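Local coordinates for oxidized polyvinyl alcohol hydrolase (Pseudomonas sp. VM15C, PDB 3WWC), which hydrolyses beta-diketones such as 4,6-nonanedione, and oxidized polyvinyl alcohol in the second step of polyvinyl alcohol degradation, at residues N122-N127 with E140-D145; W129-A134 with E203-S208; R133-S138 with Q232-P237. The protein carries 1 engineered substitution. All coordinates share one frame; numbering follows the deposited sequence.

Contact 1 (N122-N127 with E140-D145). With BUA (butanoic acid), chain D.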
loop_
_atom_site.group_PDB
_atom_site.type_symbol
_atom_site.label_atom_id
_atom_site.label_comp_id
_atom_site.label_asym_id
_atom_site.label_seq_id
_atom_site.Cartn_x
_atom_site.Cartn_y
_atom_site.Cartn_z
ATOM N N ASN A 122 -2.221 -19.965 6.472
ATOM C CA ASN A 122 -1.256 -20.370 5.448
ATOM C C ASN A 122 0.054 -19.634 5.439
ATOM O O ASN A 122 0.674 -19.474 4.393
ATOM C CB ASN A 122 -1.910 -20.304 4.061
ATOM C CG ASN A 122 -3.111 -21.218 3.977
ATOM O OD1 ASN A 122 -2.970 -22.437 4.204
ATOM N ND2 ASN A 122 -4.309 -20.657 3.709
ATOM N N GLY A 123 0.483 -19.201 6.618
ATOM C CA GLY A 123 1.755 -18.507 6.710
ATOM C C GLY A 123 1.673 -16.997 6.622
ATOM O O GLY A 123 2.696 -16.350 6.728
ATOM N N TRP A 124 0.476 -16.451 6.449
ATOM C CA TRP A 124 0.274 -15.000 6.369
ATOM C C TRP A 124 -0.076 -14.410 7.705
ATOM O O TRP A 124 -0.808 -15.013 8.517
ATOM C CB TRP A 124 -0.842 -14.683 5.343
ATOM C CG TRP A 124 -0.430 -15.101 3.969
ATOM C CD1 TRP A 124 -0.815 -16.233 3.295
ATOM C CD2 TRP A 124 0.532 -14.453 3.152
ATOM N NE1 TRP A 124 -0.144 -16.311 2.111
ATOM C CE2 TRP A 124 0.690 -15.231 1.996
ATOM C CE3 TRP A 124 1.290 -13.294 3.304
ATOM C CZ2 TRP A 124 1.567 -14.883 0.988
ATOM C CZ3 TRP A 124 2.179 -12.944 2.305
ATOM C CH2 TRP A 124 2.308 -13.736 1.163
ATOM N N ASN A 125 0.406 -13.202 7.954
ATOM C CA ASN A 125 0.147 -12.578 9.221
ATOM C C ASN A 125 -1.281 -12.115 9.480
ATOM O O ASN A 125 -1.850 -12.333 10.580
ATOM C CB ASN A 125 1.064 -11.360 9.432
ATOM C CG ASN A 125 0.921 -10.789 10.840
ATOM O OD1 ASN A 125 1.348 -11.436 11.791
ATOM N ND2 ASN A 125 0.312 -9.619 10.980
ATOM N N TRP A 126 -1.872 -11.490 8.470
ATOM C CA TRP A 126 -3.162 -10.810 8.603
ATOM C C TRP A 126 -4.031 -11.126 7.387
ATOM O O TRP A 126 -3.582 -11.085 6.263
ATOM C CB TRP A 126 -2.837 -9.316 8.733
ATOM C CG TRP A 126 -3.936 -8.553 9.385
ATOM C CD1 TRP A 126 -4.658 -7.543 8.843
ATOM C CD2 TRP A 126 -4.484 -8.796 10.685
ATOM N NE1 TRP A 126 -5.648 -7.145 9.722
ATOM C CE2 TRP A 126 -5.549 -7.900 10.859
ATOM C CE3 TRP A 126 -4.165 -9.683 11.718
ATOM C CZ2 TRP A 126 -6.316 -7.862 12.026
ATOM C CZ3 TRP A 126 -4.936 -9.646 12.895
ATOM C CH2 TRP A 126 -5.992 -8.741 13.028
ATOM N N ASN A 127 -5.282 -11.455 7.621
ATOM C CA ASN A 127 -6.154 -11.946 6.543
ATOM C C ASN A 127 -6.647 -11.026 5.408
ATOM O O ASN A 127 -6.968 -11.534 4.350
ATOM C CB ASN A 127 -7.392 -12.606 7.182
ATOM C CG ASN A 127 -7.935 -13.754 6.365
ATOM O OD1 ASN A 127 -7.196 -14.518 5.766
ATOM N ND2 ASN A 127 -9.258 -13.889 6.376
ATOM N N GLU A 140 7.824 -18.930 6.896
ATOM C CA GLU A 140 9.125 -19.002 6.271
ATOM C C GLU A 140 9.119 -18.880 4.772
ATOM O O GLU A 140 9.962 -18.156 4.188
ATOM C CB GLU A 140 9.776 -20.329 6.691
ATOM C CG GLU A 140 11.172 -20.585 6.132
ATOM C CD GLU A 140 12.247 -19.736 6.787
ATOM O OE1 GLU A 140 12.007 -19.066 7.832
ATOM O OE2 GLU A 140 13.366 -19.753 6.215
ATOM N N HIS A 141 8.189 -19.574 4.131
ATOM C CA HIS A 141 8.172 -19.569 2.676
ATOM C C HIS A 141 7.971 -18.185 2.074
ATOM O O HIS A 141 8.464 -17.888 1.003
ATOM C CB HIS A 141 7.075 -20.486 2.113
ATOM C CG HIS A 141 6.993 -20.418 0.622
ATOM N ND1 HIS A 141 8.106 -20.600 -0.180
ATOM C CD2 HIS A 141 5.974 -20.105 -0.212
ATOM C CE1 HIS A 141 7.779 -20.392 -1.443
ATOM N NE2 HIS A 141 6.493 -20.089 -1.492
ATOM N N TRP A 142 7.238 -17.341 2.782
ATOM C CA TRP A 142 6.967 -16.013 2.262
ATOM C C TRP A 142 8.122 -15.071 2.432
ATOM O O TRP A 142 8.029 -13.905 2.058
ATOM C CB TRP A 142 5.667 -15.476 2.892
ATOM C CG TRP A 142 4.528 -16.464 2.673
ATOM C CD1 TRP A 142 3.767 -17.051 3.649
ATOM C CD2 TRP A 142 4.001 -16.955 1.410
ATOM N NE1 TRP A 142 2.795 -17.861 3.090
ATOM C CE2 TRP A 142 2.921 -17.818 1.718
ATOM C CE3 TRP A 142 4.325 -16.720 0.063
ATOM C CZ2 TRP A 142 2.153 -18.461 0.717
ATOM C CZ3 TRP A 142 3.567 -17.337 -0.926
ATOM C CH2 TRP A 142 2.482 -18.211 -0.588
ATOM N N LYS A 143 9.238 -15.551 2.985
ATOM C CA LYS A 143 10.425 -14.703 3.064
ATOM C C LYS A 143 10.898 -14.334 1.668
ATOM O O LYS A 143 11.484 -13.291 1.492
ATOM C CB LYS A 143 11.597 -15.400 3.766
ATOM C CG LYS A 143 11.432 -15.428 5.209
ATOM C CD LYS A 143 12.610 -16.207 5.835
ATOM C CE LYS A 143 12.649 -15.996 7.316
ATOM N NZ LYS A 143 13.875 -16.711 7.814
ATOM N N ASN A 144 10.665 -15.160 0.654
ATOM C CA ASN A 144 11.145 -14.684 -0.628
ATOM C C ASN A 144 10.213 -15.026 -1.782
ATOM O O ASN A 144 10.646 -15.238 -2.913
ATOM C CB ASN A 144 12.613 -15.130 -0.886
ATOM C CG ASN A 144 13.673 -14.259 -0.095
ATOM O OD1 ASN A 144 13.981 -13.119 -0.464
ATOM N ND2 ASN A 144 14.212 -14.825 1.000
ATOM N N ASP A 145 8.924 -15.058 -1.478
ATOM C CA ASP A 145 7.871 -15.266 -2.455
ATOM C C ASP A 145 6.892 -14.116 -2.166
ATOM O O ASP A 145 6.384 -14.010 -1.048
ATOM C CB ASP A 145 7.171 -16.613 -2.251
ATOM C CG ASP A 145 6.145 -16.919 -3.353
ATOM O OD1 ASP A 145 5.316 -16.047 -3.763
ATOM O OD2 ASP A 145 6.143 -18.081 -3.797
HETATM C C1 BUA D . -1.586 -5.343 11.959
HETATM C C2 BUA D . -1.209 -6.738 12.463
HETATM C C3 BUA D . -1.790 -6.946 13.864
HETATM C C4 BUA D . -1.472 -8.365 14.336
HETATM O O1 BUA D . -0.561 -8.978 13.737
HETATM O O2 BUA D . -2.150 -8.811 15.286
#
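Trp124 and Trp142 meet face to face: the six-membered ring of the first lies over the five-membered ring of the second, with centroids 3.8 Å apart and planes inclined by 28°. The closest touch is Trp124 CZ2 on Trp142 CD2 at 3.2 Å, so the tilt brings the benzo rim of one indole down over the middle of the other. Trp124 reaches this place with CG beside its backbone N and anti to the carbonyl carbon (chi1 -64°). Trp142 is also held by its edge. Its NE1 donates to Asn122 O at 3.0 Å, almost straight (173°) and in both the ring plane and the carbonyl plane, which, with the stack, helps to hold the indole's rotation. Both partners lie on the long excursion between strand 96-100 and helix 148-160 of the alpha/beta-hydrolase fold, Trp142 on a 3-10 turn. Gly123 runs along the same edge, its CA in the ring plane: a beta carbon there would fall only 2.8 Å from Trp142 NE1. On the other face of Trp142 rests His141 CD2. Without this indole, as with an alanine here, Asn122 O is likely to lose its donor and Trp124 the ring stacked on its face. Two residues beyond Gly123, Asn125 faces the pocket, and its ND2 donates to O1 of the bound butanoic acid at 3.0 Å.

Contact 2 (W129-A134 with E203-S208)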
loop_
_atom_site.group_PDB
_atom_site.type_symbol
_atom_site.label_atom_id
_atom_site.label_comp_id
_atom_site.label_asym_id
_atom_site.label_seq_id
_atom_site.Cartn_x
_atom_site.Cartn_y
_atom_site.Cartn_z
ATOM N N TRP A 129 -5.140 -8.992 3.271
ATOM C CA TRP A 129 -4.292 -9.081 2.089
ATOM C C TRP A 129 -3.132 -9.995 2.453
ATOM O O TRP A 129 -2.807 -10.169 3.610
ATOM C CB TRP A 129 -3.684 -7.710 1.711
ATOM C CG TRP A 129 -4.707 -6.580 1.471
ATOM C CD1 TRP A 129 -5.043 -5.561 2.351
ATOM C CD2 TRP A 129 -5.498 -6.369 0.296
ATOM N NE1 TRP A 129 -6.003 -4.750 1.790
ATOM C CE2 TRP A 129 -6.302 -5.215 0.530
ATOM C CE3 TRP A 129 -5.621 -7.041 -0.930
ATOM C CZ2 TRP A 129 -7.206 -4.722 -0.429
ATOM C CZ3 TRP A 129 -6.506 -6.576 -1.878
ATOM C CH2 TRP A 129 -7.300 -5.409 -1.630
ATOM N N PHE A 130 -2.471 -10.541 1.423
ATOM C CA PHE A 130 -1.286 -11.369 1.664
ATOM C C PHE A 130 -0.136 -10.346 1.722
ATOM O O PHE A 130 0.619 -10.145 0.769
ATOM C CB PHE A 130 -1.151 -12.355 0.486
ATOM C CG PHE A 130 -2.369 -13.283 0.324
ATOM C CD1 PHE A 130 -2.690 -14.168 1.341
ATOM C CD2 PHE A 130 -3.192 -13.231 -0.809
ATOM C CE1 PHE A 130 -3.842 -14.977 1.219
ATOM C CE2 PHE A 130 -4.309 -14.029 -0.928
ATOM C CZ PHE A 130 -4.645 -14.911 0.094
ATOM N N GLU A 131 -0.020 -9.731 2.889
ATOM C CA GLU A 131 0.860 -8.606 3.077
ATOM C C GLU A 131 2.016 -8.738 4.050
ATOM O O GLU A 131 2.785 -7.783 4.202
ATOM C CB GLU A 131 0.026 -7.316 3.400
ATOM C CG GLU A 131 -1.226 -7.387 4.375
ATOM C CD GLU A 131 -0.917 -7.313 5.864
ATOM O OE1 GLU A 131 -0.018 -8.037 6.355
ATOM O OE2 GLU A 131 -1.622 -6.544 6.574
ATOM N N GLY A 132 2.183 -9.903 4.667
ATOM C CA GLY A 132 3.318 -10.044 5.569
ATOM C C GLY A 132 3.390 -11.495 6.039
ATOM O O GLY A 132 2.353 -12.115 6.275
ATOM N N ARG A 133 4.593 -11.996 6.226
ATOM C CA ARG A 133 4.718 -13.377 6.703
ATOM C C ARG A 133 4.368 -13.445 8.170
ATOM O O ARG A 133 4.596 -12.495 8.917
ATOM C CB ARG A 133 6.146 -13.882 6.437
ATOM C CG ARG A 133 7.236 -13.168 7.245
ATOM C CD ARG A 133 8.591 -13.740 6.857
ATOM N NE ARG A 133 9.737 -12.976 7.320
ATOM C CZ ARG A 133 10.446 -13.296 8.404
ATOM N NH1 ARG A 133 10.091 -14.355 9.132
ATOM N NH2 ARG A 133 11.534 -12.594 8.720
ATOM N N ALA A 134 3.767 -14.560 8.567
ATOM C CA ALA A 134 3.391 -14.782 9.942
ATOM C C ALA A 134 4.637 -14.901 10.814
ATOM O O ALA A 134 5.718 -15.159 10.322
ATOM C CB ALA A 134 2.568 -16.071 10.030
ATOM N N GLU A 203 1.876 -1.306 8.012
ATOM C CA GLU A 203 2.875 -1.938 8.875
ATOM C C GLU A 203 4.141 -2.265 8.076
ATOM O O GLU A 203 4.161 -2.291 6.814
ATOM C CB GLU A 203 2.335 -3.264 9.482
ATOM C CG GLU A 203 1.912 -3.186 10.980
ATOM C CD GLU A 203 3.095 -3.087 11.920
ATOM O OE1 GLU A 203 2.845 -3.215 13.126
ATOM O OE2 GLU A 203 4.269 -2.901 11.502
ATOM N N TRP A 204 5.197 -2.521 8.845
ATOM C CA TRP A 204 6.495 -2.997 8.340
ATOM C C TRP A 204 6.778 -4.370 9.005
ATOM O O TRP A 204 7.546 -5.167 8.465
ATOM C CB TRP A 204 7.631 -2.033 8.741
ATOM C CG TRP A 204 8.864 -2.156 7.866
ATOM C CD1 TRP A 204 10.080 -2.717 8.208
ATOM C CD2 TRP A 204 8.999 -1.702 6.510
ATOM N NE1 TRP A 204 10.959 -2.628 7.147
ATOM C CE2 TRP A 204 10.324 -2.006 6.087
ATOM C CE3 TRP A 204 8.122 -1.059 5.602
ATOM C CZ2 TRP A 204 10.795 -1.684 4.803
ATOM C CZ3 TRP A 204 8.590 -0.739 4.322
ATOM C CH2 TRP A 204 9.917 -1.042 3.920
ATOM N N TYR A 205 6.173 -4.624 10.160
ATOM C CA TYR A 205 6.385 -5.868 10.961
ATOM C C TYR A 205 7.871 -6.032 11.219
ATOM O O TYR A 205 8.514 -7.050 10.880
ATOM C CB TYR A 205 5.855 -7.090 10.244
ATOM C CG TYR A 205 4.392 -7.036 9.899
ATOM C CD1 TYR A 205 3.411 -6.860 10.884
ATOM C CD2 TYR A 205 3.983 -7.284 8.588
ATOM C CE1 TYR A 205 2.057 -6.964 10.566
ATOM C CE2 TYR A 205 2.633 -7.396 8.262
ATOM C CZ TYR A 205 1.689 -7.242 9.251
ATOM O OH TYR A 205 0.340 -7.440 8.960
ATOM N N VAL A 206 8.442 -5.009 11.849
ATOM C CA VAL A 206 9.876 -4.979 12.111
ATOM C C VAL A 206 10.402 -6.251 12.777
ATOM O O VAL A 206 9.777 -6.781 13.733
ATOM C CB VAL A 206 10.190 -3.767 12.984
ATOM C CG1 VAL A 206 11.662 -3.828 13.526
ATOM C CG2 VAL A 206 10.064 -2.523 12.128
ATOM N N THR A 207 11.518 -6.753 12.244
ATOM C CA THR A 207 12.158 -7.933 12.862
ATOM C C THR A 207 13.589 -7.567 13.227
ATOM O O THR A 207 14.083 -6.481 12.936
ATOM C CB THR A 207 12.282 -9.130 11.877
ATOM O OG1 THR A 207 13.172 -8.803 10.790
ATOM C CG2 THR A 207 10.890 -9.524 11.329
ATOM N N SER A 208 14.281 -8.518 13.851
ATOM C CA SER A 208 15.685 -8.301 14.111
ATOM C C SER A 208 16.404 -8.401 12.779
ATOM O O SER A 208 15.847 -8.862 11.772
ATOM C CB SER A 208 16.265 -9.386 15.039
ATOM O OG SER A 208 15.559 -9.368 16.272
HETATM O O HOH W 1 12.393 -9.808 8.222
#
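Glu131 and Tyr205 make the direct hydrogen bond of this contact: Tyr205 OH donates to Glu131 OE1 at 2.7 Å, taking the syn lone pair of the carboxylate. The Glu131 chain is bent at chi2 (83°), which brings the carboxylate to the edge of the phenol, with OE1 near the ring plane and the two flat groups 43° apart. Its OE2 takes a hydrogen bond from Ser178 OG, so each oxygen has a partner. Next along the segment, Gly132 lies beside the ring, its CA 3.8 Å from Tyr205 CE2. A beta carbon here would fall 2.3 Å from Tyr205 CE2, a clash, so the close approach depends on the glycine. One face of the phenol is covered by Glu203 CB, 3.8 Å above the ring plane and over its centre, and Glu203 OE2 accepts from both Trp204 N (2.8 Å) and Tyr205 N (2.9 Å), bracing the bend at Tyr205, whose backbone has positive phi. Arg133, extended from CG to NE, brings its guanidinium beside Thr207. NH2 passes Thr207 CG2 at 4.1 Å, and a water bridges Arg133 NH2 and Thr207 OG1, accepting from the first and donating to the second; NH2 also bonds Gly211 O. Tyr205 lines a butanoic acid pocket, with its side chain about 4 Å from a bound butanoic acid. The contact thus ties two loops that leave the mixed central sheet, one following strand 96-100 and the other strand 196-200, with Glu131 reaching the start of helix 178-189, Trp129 packing on that same helix, and Trp204 lying against helix 275-288.

Contact 3 (R133-S138 with Q232-P237)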
loop_
_atom_site.group_PDB
_atom_site.type_symbol
_atom_site.label_atom_id
_atom_site.label_comp_id
_atom_site.label_asym_id
_atom_site.label_seq_id
_atom_site.Cartn_x
_atom_site.Cartn_y
_atom_site.Cartn_z
ATOM N N ARG A 133 4.593 -11.996 6.226
ATOM C CA ARG A 133 4.718 -13.377 6.703
ATOM C C ARG A 133 4.368 -13.445 8.170
ATOM O O ARG A 133 4.596 -12.495 8.917
ATOM C CB ARG A 133 6.146 -13.882 6.437
ATOM C CG ARG A 133 7.236 -13.168 7.245
ATOM C CD ARG A 133 8.591 -13.740 6.857
ATOM N NE ARG A 133 9.737 -12.976 7.320
ATOM C CZ ARG A 133 10.446 -13.296 8.404
ATOM N NH1 ARG A 133 10.091 -14.355 9.132
ATOM N NH2 ARG A 133 11.534 -12.594 8.720
ATOM N N ALA A 134 3.767 -14.560 8.567
ATOM C CA ALA A 134 3.391 -14.782 9.942
ATOM C C ALA A 134 4.637 -14.901 10.814
ATOM O O ALA A 134 5.718 -15.159 10.322
ATOM C CB ALA A 134 2.568 -16.071 10.030
ATOM N N ALA A 135 4.455 -14.723 12.125
ATOM C CA ALA A 135 5.558 -14.769 13.090
ATOM C C ALA A 135 6.062 -16.161 13.385
ATOM O O ALA A 135 7.181 -16.315 13.862
ATOM C CB ALA A 135 5.117 -14.132 14.357
ATOM N N ASP A 136 5.257 -17.174 13.094
ATOM C CA ASP A 136 5.700 -18.559 13.357
ATOM C C ASP A 136 6.342 -19.145 12.108
ATOM O O ASP A 136 6.251 -18.580 11.013
ATOM C CB ASP A 136 4.490 -19.374 13.774
ATOM C CG ASP A 136 3.458 -19.450 12.694
ATOM O OD1 ASP A 136 3.536 -20.395 11.897
ATOM O OD2 ASP A 136 2.579 -18.562 12.644
ATOM N N PRO A 137 6.927 -20.340 12.203
ATOM C CA PRO A 137 7.574 -20.949 11.053
ATOM C C PRO A 137 6.777 -21.172 9.791
ATOM O O PRO A 137 7.377 -21.354 8.749
ATOM C CB PRO A 137 8.157 -22.251 11.626
ATOM C CG PRO A 137 8.452 -21.842 13.032
ATOM C CD PRO A 137 7.222 -21.079 13.443
ATOM N N SER A 138 5.453 -21.166 9.861
ATOM C CA SER A 138 4.700 -21.351 8.629
ATOM C C SER A 138 4.915 -20.158 7.720
ATOM O O SER A 138 4.617 -20.231 6.521
ATOM C CB SER A 138 3.213 -21.528 8.916
ATOM O OG SER A 138 2.613 -20.374 9.491
ATOM N N GLN A 232 14.795 -4.523 9.109
ATOM C CA GLN A 232 14.183 -5.611 8.338
ATOM C C GLN A 232 12.733 -5.718 8.786
ATOM O O GLN A 232 12.349 -5.191 9.822
ATOM C CB GLN A 232 14.896 -6.927 8.660
ATOM C CG GLN A 232 16.388 -6.884 8.315
ATOM C CD GLN A 232 16.615 -6.736 6.836
ATOM O OE1 GLN A 232 15.964 -7.408 6.035
ATOM N NE2 GLN A 232 17.510 -5.847 6.457
ATOM N N GLY A 233 11.893 -6.381 7.993
ATOM C CA GLY A 233 10.506 -6.579 8.426
ATOM C C GLY A 233 9.795 -7.699 7.676
ATOM O O GLY A 233 10.115 -7.989 6.518
ATOM N N ARG A 234 8.775 -8.263 8.333
ATOM C CA ARG A 234 7.990 -9.348 7.772
ATOM C C ARG A 234 7.151 -8.886 6.602
ATOM O O ARG A 234 6.593 -9.733 5.903
ATOM C CB ARG A 234 7.100 -9.983 8.862
ATOM C CG ARG A 234 7.947 -10.644 9.954
ATOM C CD ARG A 234 7.108 -11.406 10.950
ATOM N NE ARG A 234 6.428 -10.482 11.860
ATOM C CZ ARG A 234 5.128 -10.441 12.137
ATOM N NH1 ARG A 234 4.261 -11.255 11.560
ATOM N NH2 ARG A 234 4.686 -9.583 13.063
ATOM N N VAL A 235 7.002 -7.567 6.385
ATOM C CA VAL A 235 6.229 -7.080 5.227
ATOM C C VAL A 235 6.947 -7.402 3.919
ATOM O O VAL A 235 6.299 -7.557 2.865
ATOM C CB VAL A 235 6.024 -5.531 5.337
ATOM C CG1 VAL A 235 7.362 -4.766 5.126
ATOM C CG2 VAL A 235 4.998 -5.054 4.297
ATOM N N GLY A 236 8.270 -7.574 3.964
ATOM C CA GLY A 236 9.000 -7.730 2.704
ATOM C C GLY A 236 9.841 -8.973 2.607
ATOM O O GLY A 236 9.662 -9.910 3.354
ATOM N N PRO A 237 10.690 -9.006 1.605
ATOM C CA PRO A 237 11.592 -10.140 1.408
ATOM C C PRO A 237 12.508 -10.144 2.643
ATOM O O PRO A 237 12.675 -9.112 3.294
ATOM C CB PRO A 237 12.408 -9.693 0.172
ATOM C CG PRO A 237 11.554 -8.718 -0.523
ATOM C CD PRO A 237 10.864 -7.964 0.564
HETATM O O HOH W 2 10.671 -10.746 5.833
#
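Arg133 and Arg234 bring their CA atoms to 5.3 Å, and Arg133 N donates to Arg234 O at 3.0 Å. Arg234 sits in a type I beta turn from Gly233 to Gly236, closed by Gly236 N on Gly233 O. This turn belongs to the loop that leads from helix 216-225 to strand 247-253, and it meets the loop before helix 148-160. The side chain of Arg234 completes a second bond in the opposite sense: NH1 donates to Arg133 O at 2.9 Å, in the carbonyl plane but tilted 20° from the guanidinium plane. Folding at chi3 (-75°) swings that guanidinium back to the carbonyl, while Ala135 CB lies over one of its faces. NH1 has a second acceptor in Asn125 OD1. The two arginine chains cross at about a right angle and their guanidinium planes stand 85° apart. Arg234 CG covers one face of the Arg133 guanidinium, and Arg133 CG touches Arg234 CB at 3.6 Å. The side chains thus meet through the aliphatic part of Arg234, which packs on the CG and guanidinium of Arg133, with Arg133 NH1 and Arg234 NE 6.0 Å apart. Arg133 NH2 is held by Gly211 O. At the edge of the same guanidinium, a water accepts from Arg133 NE at 2.8 Å and donates to both Gly233 O and Gly236 O.

Overall arrangement
The three contacts form one continuous patch. The centres of contacts 1 and 2 are 8 Å apart. Those of contacts 1 and 3 are 6 Å apart, and those of contacts 2 and 3, which share Arg133 and Ala134, 5 Å. Backbone pairs probably join 122-127 to 129-134, with Gly123 O 2.8 Å from Ala134 N and Asn125 N 2.8 Å from Gly132 O; another, Tyr205 O to Arg234 N at 2.8 Å, joins contacts 2 and 3. Asn125 and Tyr205 line one butanoic acid pocket, and the side chain of Arg234 is about 5 Å from a bound butanoic acid. Glu131 lies about 8 Å, side chain to side chain, from Ala177, the engineered residue at a position assigned by similarity to the charge relay system.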